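Local coordinates for chitin oligosaccharide binding protein NagB2 (PDB 7EHU) that binds chitin oligosaccharides such as N,N'-diacetylchitobiose and N,N',N''-triacetylchitotriose, probably as the solute-binding component of a bacterial sugar uptake system, at residues A[138-150]-A[309-321]. Residues are numbered along the deposited sequence; the frame is centred on the assembly and turned at random.
Sequences KIYGLPEAGFVEG and LINGGWSNGYGFS. With NAG (2-acetamido-2-deoxy-beta-D-glucopyranose), chain B; NAG (2-acetamido-2-deoxy-beta-D-glucopyranose), chain C.
With chi1 at 80°, CG of Phe147 sits between its own backbone N and carbonyl carbon, which lays the ring over Gly312 and Gly313. Gly312 CA makes a CH-pi contact with one face, 3.9 Å from the centroid of the Phe147 ring; Gly313 N lies over the same face, and C6 of the chain C N-acetylglucosamine lies over the opposite face, offset toward the rim. Asn311 OD1 comes in at the ring edge, while Asn311 ND2 bonds to Phe385 O. With an alanine at Phe147, the space between Gly312 and the sugar would probably be left open, and C6 would lose its aromatic neighbour.

Backbone pairing sets the register. Phe147 and Gly313 form an antiparallel hydrogen-bonded pair, Phe147 N to Gly313 O at 2.9 Å, with Gly313 N returning to Phe147 O at 3.0 Å. In solute-binding proteins of this kind the ligand lies in a cleft between two lobes crossed by connecting strands; these two strands are consistent with that role and contribute pocket residues. Near the corner at Glu144, the ladder is interrupted: water 3 accepts from Ser315 N and donates to Ala145 O.

Asn316 and Ser315 contribute polar contacts to the glycan, alongside Asp73 and Asp389. The amide of Asn316, swung anti to its main-chain nitrogen (chi1 -173°), receives the chain B sugar N2 on OD1 at 2.9 Å, and Asn95 holds its ND2. Ser315 OG shares a 2.7 Å hydrogen bond with O6 of the chain C sugar. Farther along, water 2 links Glu144 OE1 with Tyr318 OH, the carboxylate and ring planes only 12° apart.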
loop_
_atom_site.group_PDB
_atom_site.type_symbol
_atom_site.label_atom_id
_atom_site.label_comp_id
_atom_site.label_asym_id
_atom_site.label_seq_id
_atom_site.Cartn_x
_atom_site.Cartn_y
_atom_site.Cartn_z
ATOM N N LYS A 138 -12.414 14.982 -12.659
ATOM C CA LYS A 138 -13.499 13.997 -12.638
ATOM C C LYS A 138 -12.881 12.877 -11.772
ATOM O O LYS A 138 -11.653 12.618 -11.806
ATOM C CB LYS A 138 -13.521 13.452 -14.010
ATOM C CG LYS A 138 -13.918 14.542 -15.107
ATOM C CD LYS A 138 -14.051 13.958 -16.542
ATOM C CE LYS A 138 -12.423 13.931 -16.346
ATOM N NZ LYS A 138 -11.359 13.438 -17.166
ATOM N N ILE A 139 -13.727 12.246 -10.987
ATOM C CA ILE A 139 -13.334 11.247 -10.013
ATOM C C ILE A 139 -13.557 9.881 -10.644
ATOM O O ILE A 139 -14.657 9.593 -11.119
ATOM C CB ILE A 139 -14.169 11.425 -8.734
ATOM C CG1 ILE A 139 -13.867 12.783 -8.070
ATOM C CG2 ILE A 139 -13.921 10.285 -7.768
ATOM C CD1 ILE A 139 -15.019 13.356 -7.275
ATOM N N TYR A 140 -12.533 9.029 -10.611
ATOM C CA TYR A 140 -12.570 7.751 -11.314
ATOM C C TYR A 140 -12.400 6.540 -10.405
ATOM O O TYR A 140 -12.287 5.417 -10.897
ATOM C CB TYR A 140 -11.509 7.738 -12.411
ATOM C CG TYR A 140 -11.828 8.657 -13.561
ATOM C CD1 TYR A 140 -12.822 8.336 -14.486
ATOM C CD2 TYR A 140 -11.132 9.849 -13.732
ATOM C CE1 TYR A 140 -13.109 9.175 -15.559
ATOM C CE2 TYR A 140 -11.403 10.692 -14.792
ATOM C CZ TYR A 140 -12.384 10.340 -15.713
ATOM O OH TYR A 140 -12.641 11.202 -16.752
ATOM N N GLY A 141 -12.419 6.726 -9.099
ATOM C CA GLY A 141 -12.400 5.613 -8.163
ATOM C C GLY A 141 -12.555 6.152 -6.761
ATOM O O GLY A 141 -12.464 7.362 -6.540
ATOM N N LEU A 142 -12.771 5.238 -5.814
ATOM C CA LEU A 142 -13.100 5.621 -4.443
ATOM C C LEU A 142 -12.229 4.816 -3.489
ATOM O O LEU A 142 -12.351 3.583 -3.433
ATOM C CB LEU A 142 -14.578 5.409 -4.124
ATOM C CG LEU A 142 -15.507 6.213 -5.021
ATOM C CD1 LEU A 142 -16.951 5.802 -4.796
ATOM C CD2 LEU A 142 -15.376 7.723 -4.833
ATOM N N PRO A 143 -11.350 5.456 -2.730
ATOM C CA PRO A 143 -10.465 4.693 -1.853
ATOM C C PRO A 143 -11.290 3.978 -0.795
ATOM O O PRO A 143 -12.250 4.536 -0.250
ATOM C CB PRO A 143 -9.573 5.770 -1.238
ATOM C CG PRO A 143 -10.351 7.030 -1.335
ATOM C CD PRO A 143 -11.159 6.905 -2.590
ATOM N N GLU A 144 -10.893 2.743 -0.481
ATOM C CA GLU A 144 -11.547 1.925 0.540
ATOM C C GLU A 144 -11.013 2.214 1.932
ATOM O O GLU A 144 -11.752 2.085 2.910
ATOM C CB GLU A 144 -11.307 0.435 0.201
ATOM C CG GLU A 144 -11.693 -0.535 1.272
ATOM C CD GLU A 144 -11.503 -2.002 0.916
ATOM O OE1 GLU A 144 -11.332 -2.349 -0.262
ATOM O OE2 GLU A 144 -11.555 -2.818 1.843
ATOM N N ALA A 145 -9.745 2.588 2.020
ATOM C CA ALA A 145 -9.061 2.816 3.277
ATOM C C ALA A 145 -7.970 3.833 3.004
ATOM O O ALA A 145 -7.635 4.113 1.854
ATOM C CB ALA A 145 -8.429 1.528 3.808
ATOM N N GLY A 146 -7.417 4.395 4.080
ATOM C CA GLY A 146 -6.156 5.105 4.025
ATOM C C GLY A 146 -4.998 4.185 4.401
ATOM O O GLY A 146 -5.196 3.076 4.861
ATOM N N PHE A 147 -3.773 4.665 4.195
ATOM C CA PHE A 147 -2.600 3.925 4.638
ATOM C C PHE A 147 -1.499 4.885 5.060
ATOM O O PHE A 147 -1.419 6.024 4.593
ATOM C CB PHE A 147 -2.042 2.951 3.564
ATOM C CG PHE A 147 -1.185 3.623 2.515
ATOM C CD1 PHE A 147 -1.759 4.321 1.446
ATOM C CD2 PHE A 147 0.186 3.578 2.611
ATOM C CE1 PHE A 147 -0.966 4.950 0.512
ATOM C CE2 PHE A 147 0.988 4.216 1.663
ATOM C CZ PHE A 147 0.413 4.916 0.635
ATOM N N VAL A 148 -0.641 4.387 5.951
ATOM C CA VAL A 148 0.722 4.876 6.093
ATOM C C VAL A 148 1.630 3.650 6.067
ATOM O O VAL A 148 1.182 2.521 6.304
ATOM C CB VAL A 148 0.962 5.685 7.387
ATOM C CG1 VAL A 148 0.240 7.026 7.310
ATOM C CG2 VAL A 148 0.574 4.909 8.624
ATOM N N GLU A 149 2.924 3.877 5.780
ATOM C CA GLU A 149 3.959 2.858 5.903
ATOM C C GLU A 149 4.956 3.305 6.954
ATOM O O GLU A 149 5.239 4.495 7.069
ATOM C CB GLU A 149 4.649 2.564 4.559
ATOM C CG GLU A 149 3.686 1.974 3.531
ATOM C CD GLU A 149 4.290 1.634 2.201
ATOM O OE1 GLU A 149 5.543 1.643 2.059
ATOM O OE2 GLU A 149 3.481 1.361 1.269
ATOM N N GLY A 150 5.456 2.332 7.711
ATOM C CA GLY A 150 6.385 2.597 8.791
ATOM C C GLY A 150 6.840 1.288 9.396
ATOM O O GLY A 150 6.532 0.218 8.881
ATOM N N LEU A 309 8.752 13.171 7.495
ATOM C CA LEU A 309 7.694 12.797 6.571
ATOM C C LEU A 309 7.277 11.349 6.801
ATOM O O LEU A 309 8.041 10.536 7.309
ATOM C CB LEU A 309 8.177 12.962 5.129
ATOM C CG LEU A 309 8.652 14.360 4.751
ATOM C CD1 LEU A 309 9.091 14.388 3.295
ATOM C CD2 LEU A 309 7.564 15.386 4.972
ATOM N N ILE A 310 6.053 11.027 6.409
ATOM C CA ILE A 310 5.575 9.652 6.484
ATOM C C ILE A 310 4.943 9.271 5.154
ATOM O O ILE A 310 4.187 10.049 4.573
ATOM C CB ILE A 310 4.631 9.419 7.682
ATOM C CG1 ILE A 310 4.367 7.927 7.907
ATOM C CG2 ILE A 310 3.343 10.206 7.517
ATOM C CD1 ILE A 310 3.661 7.629 9.219
ATOM N N ASN A 311 5.270 8.096 4.655
ATOM C CA ASN A 311 4.622 7.615 3.442
ATOM C C ASN A 311 3.164 7.306 3.759
ATOM O O ASN A 311 2.888 6.541 4.690
ATOM C CB ASN A 311 5.354 6.356 2.982
ATOM C CG ASN A 311 4.788 5.711 1.713
ATOM O OD1 ASN A 311 4.859 4.495 1.579
ATOM N ND2 ASN A 311 4.289 6.497 0.767
ATOM N N GLY A 312 2.232 7.893 3.010
ATOM C CA GLY A 312 0.833 7.582 3.241
ATOM C C GLY A 312 -0.062 8.337 2.291
ATOM O O GLY A 312 0.382 9.206 1.534
ATOM N N GLY A 313 -1.339 7.995 2.357
ATOM C CA GLY A 313 -2.337 8.595 1.486
ATOM C C GLY A 313 -3.570 7.715 1.414
ATOM O O GLY A 313 -3.760 6.825 2.234
ATOM N N TRP A 314 -4.384 7.980 0.398
ATOM C CA TRP A 314 -5.596 7.211 0.109
ATOM C C TRP A 314 -5.463 6.767 -1.342
ATOM O O TRP A 314 -5.717 7.531 -2.266
ATOM C CB TRP A 314 -6.851 8.024 0.369
ATOM C CG TRP A 314 -7.099 8.213 1.847
ATOM C CD1 TRP A 314 -7.874 7.422 2.657
ATOM C CD2 TRP A 314 -6.560 9.234 2.691
ATOM N NE1 TRP A 314 -7.845 7.886 3.935
ATOM C CE2 TRP A 314 -7.063 9.005 3.989
ATOM C CE3 TRP A 314 -5.716 10.326 2.479
ATOM C CZ2 TRP A 314 -6.742 9.817 5.077
ATOM C CZ3 TRP A 314 -5.407 11.145 3.568
ATOM C CH2 TRP A 314 -5.916 10.878 4.844
ATOM N N SER A 315 -4.989 5.554 -1.530
ATOM C CA SER A 315 -4.495 5.100 -2.816
ATOM C C SER A 315 -5.244 3.927 -3.422
ATOM O O SER A 315 -5.046 3.657 -4.604
ATOM C CB SER A 315 -3.043 4.631 -2.652
ATOM O OG SER A 315 -3.013 3.582 -1.686
ATOM N N ASN A 316 -6.010 3.161 -2.651
ATOM C CA ASN A 316 -6.527 1.889 -3.137
ATOM C C ASN A 316 -7.993 1.744 -2.786
ATOM O O ASN A 316 -8.405 2.005 -1.649
ATOM C CB ASN A 316 -5.708 0.731 -2.555
ATOM C CG ASN A 316 -6.081 -0.624 -3.150
ATOM O OD1 ASN A 316 -6.439 -1.558 -2.426
ATOM N ND2 ASN A 316 -6.021 -0.734 -4.480
ATOM N N GLY A 317 -8.782 1.349 -3.768
ATOM C CA GLY A 317 -10.197 1.130 -3.560
ATOM C C GLY A 317 -10.826 0.585 -4.811
ATOM O O GLY A 317 -10.142 -0.101 -5.562
ATOM N N TYR A 318 -12.100 0.871 -5.058
ATOM C CA TYR A 318 -12.796 0.346 -6.232
ATOM C C TYR A 318 -12.938 1.430 -7.300
ATOM O O TYR A 318 -13.257 2.594 -7.016
ATOM C CB TYR A 318 -14.169 -0.217 -5.835
ATOM C CG TYR A 318 -14.002 -1.496 -5.060
ATOM C CD1 TYR A 318 -13.535 -2.644 -5.685
ATOM C CD2 TYR A 318 -14.246 -1.562 -3.686
ATOM C CE1 TYR A 318 -13.326 -3.816 -4.969
ATOM C CE2 TYR A 318 -14.047 -2.725 -2.972
ATOM C CZ TYR A 318 -13.586 -3.840 -3.613
ATOM O OH TYR A 318 -13.324 -5.006 -2.936
ATOM N N GLY A 319 -12.692 0.996 -8.540
ATOM C CA GLY A 319 -13.101 1.712 -9.724
ATOM C C GLY A 319 -14.115 0.887 -10.506
ATOM O O GLY A 319 -14.380 -0.286 -10.191
ATOM N N PHE A 320 -14.667 1.514 -11.544
ATOM C CA PHE A 320 -15.839 0.999 -12.234
ATOM C C PHE A 320 -15.661 1.150 -13.731
ATOM O O PHE A 320 -15.129 2.155 -14.202
ATOM C CB PHE A 320 -17.101 1.728 -11.731
ATOM C CG PHE A 320 -17.198 1.676 -10.233
ATOM C CD1 PHE A 320 -17.761 0.576 -9.609
ATOM C CD2 PHE A 320 -16.613 2.661 -9.454
ATOM C CE1 PHE A 320 -17.773 0.469 -8.237
ATOM C CE2 PHE A 320 -16.620 2.562 -8.072
ATOM C CZ PHE A 320 -17.217 1.473 -7.460
ATOM N N SER A 321 -16.087 0.145 -14.486
ATOM C CA SER A 321 -15.978 0.244 -15.934
ATOM C C SER A 321 -16.856 1.376 -16.456
ATOM O O SER A 321 -17.970 1.589 -15.979
ATOM C CB SER A 321 -16.390 -1.080 -16.569
ATOM O OG SER A 321 -16.358 -0.927 -17.972
HETATM C C1 NAG B . -4.303 -3.831 0.665
HETATM C C2 NAG B . -4.174 -2.327 0.496
HETATM C C3 NAG B . -3.245 -1.986 -0.665
HETATM C C4 NAG B . -1.941 -2.768 -0.592
HETATM C C5 NAG B . -2.265 -4.246 -0.426
HETATM C C6 NAG B . -1.057 -5.136 -0.276
HETATM C C7 NAG B . -6.211 -1.089 1.184
HETATM C C8 NAG B . -7.545 -0.593 0.728
HETATM N N2 NAG B . -5.485 -1.736 0.261
HETATM O O3 NAG B . -3.016 -0.586 -0.628
HETATM O O4 NAG B . -1.230 -2.618 -1.818
HETATM O O5 NAG B . -3.045 -4.412 0.765
HETATM O O6 NAG B . -1.440 -6.506 -0.223
HETATM O O7 NAG B . -5.805 -0.891 2.325
HETATM C C1 NAG C . -0.044 -1.876 -1.796
HETATM C C2 NAG C . 0.603 -2.008 -3.153
HETATM C C3 NAG C . 1.805 -1.072 -3.272
HETATM C C4 NAG C . 1.397 0.357 -2.932
HETATM C C5 NAG C . 0.715 0.404 -1.569
HETATM C C6 NAG C . 0.187 1.776 -1.207
HETATM C C7 NAG C . 0.416 -4.106 -4.405
HETATM C C8 NAG C . 0.953 -5.499 -4.588
HETATM N N2 NAG C . 0.989 -3.379 -3.443
HETATM O O3 NAG C . 2.307 -1.161 -4.599
HETATM O O4 NAG C . 2.523 1.228 -2.878
HETATM O O5 NAG C . -0.389 -0.514 -1.558
HETATM O O6 NAG C . -0.774 2.237 -2.145
HETATM O O7 NAG C . -0.488 -3.654 -5.109
HETATM O O HOH W 1 -14.749 4.500 -11.768
HETATM O O HOH W 2 -12.985 -4.932 -0.235
HETATM O O HOH W 3 -5.480 3.425 0.288
#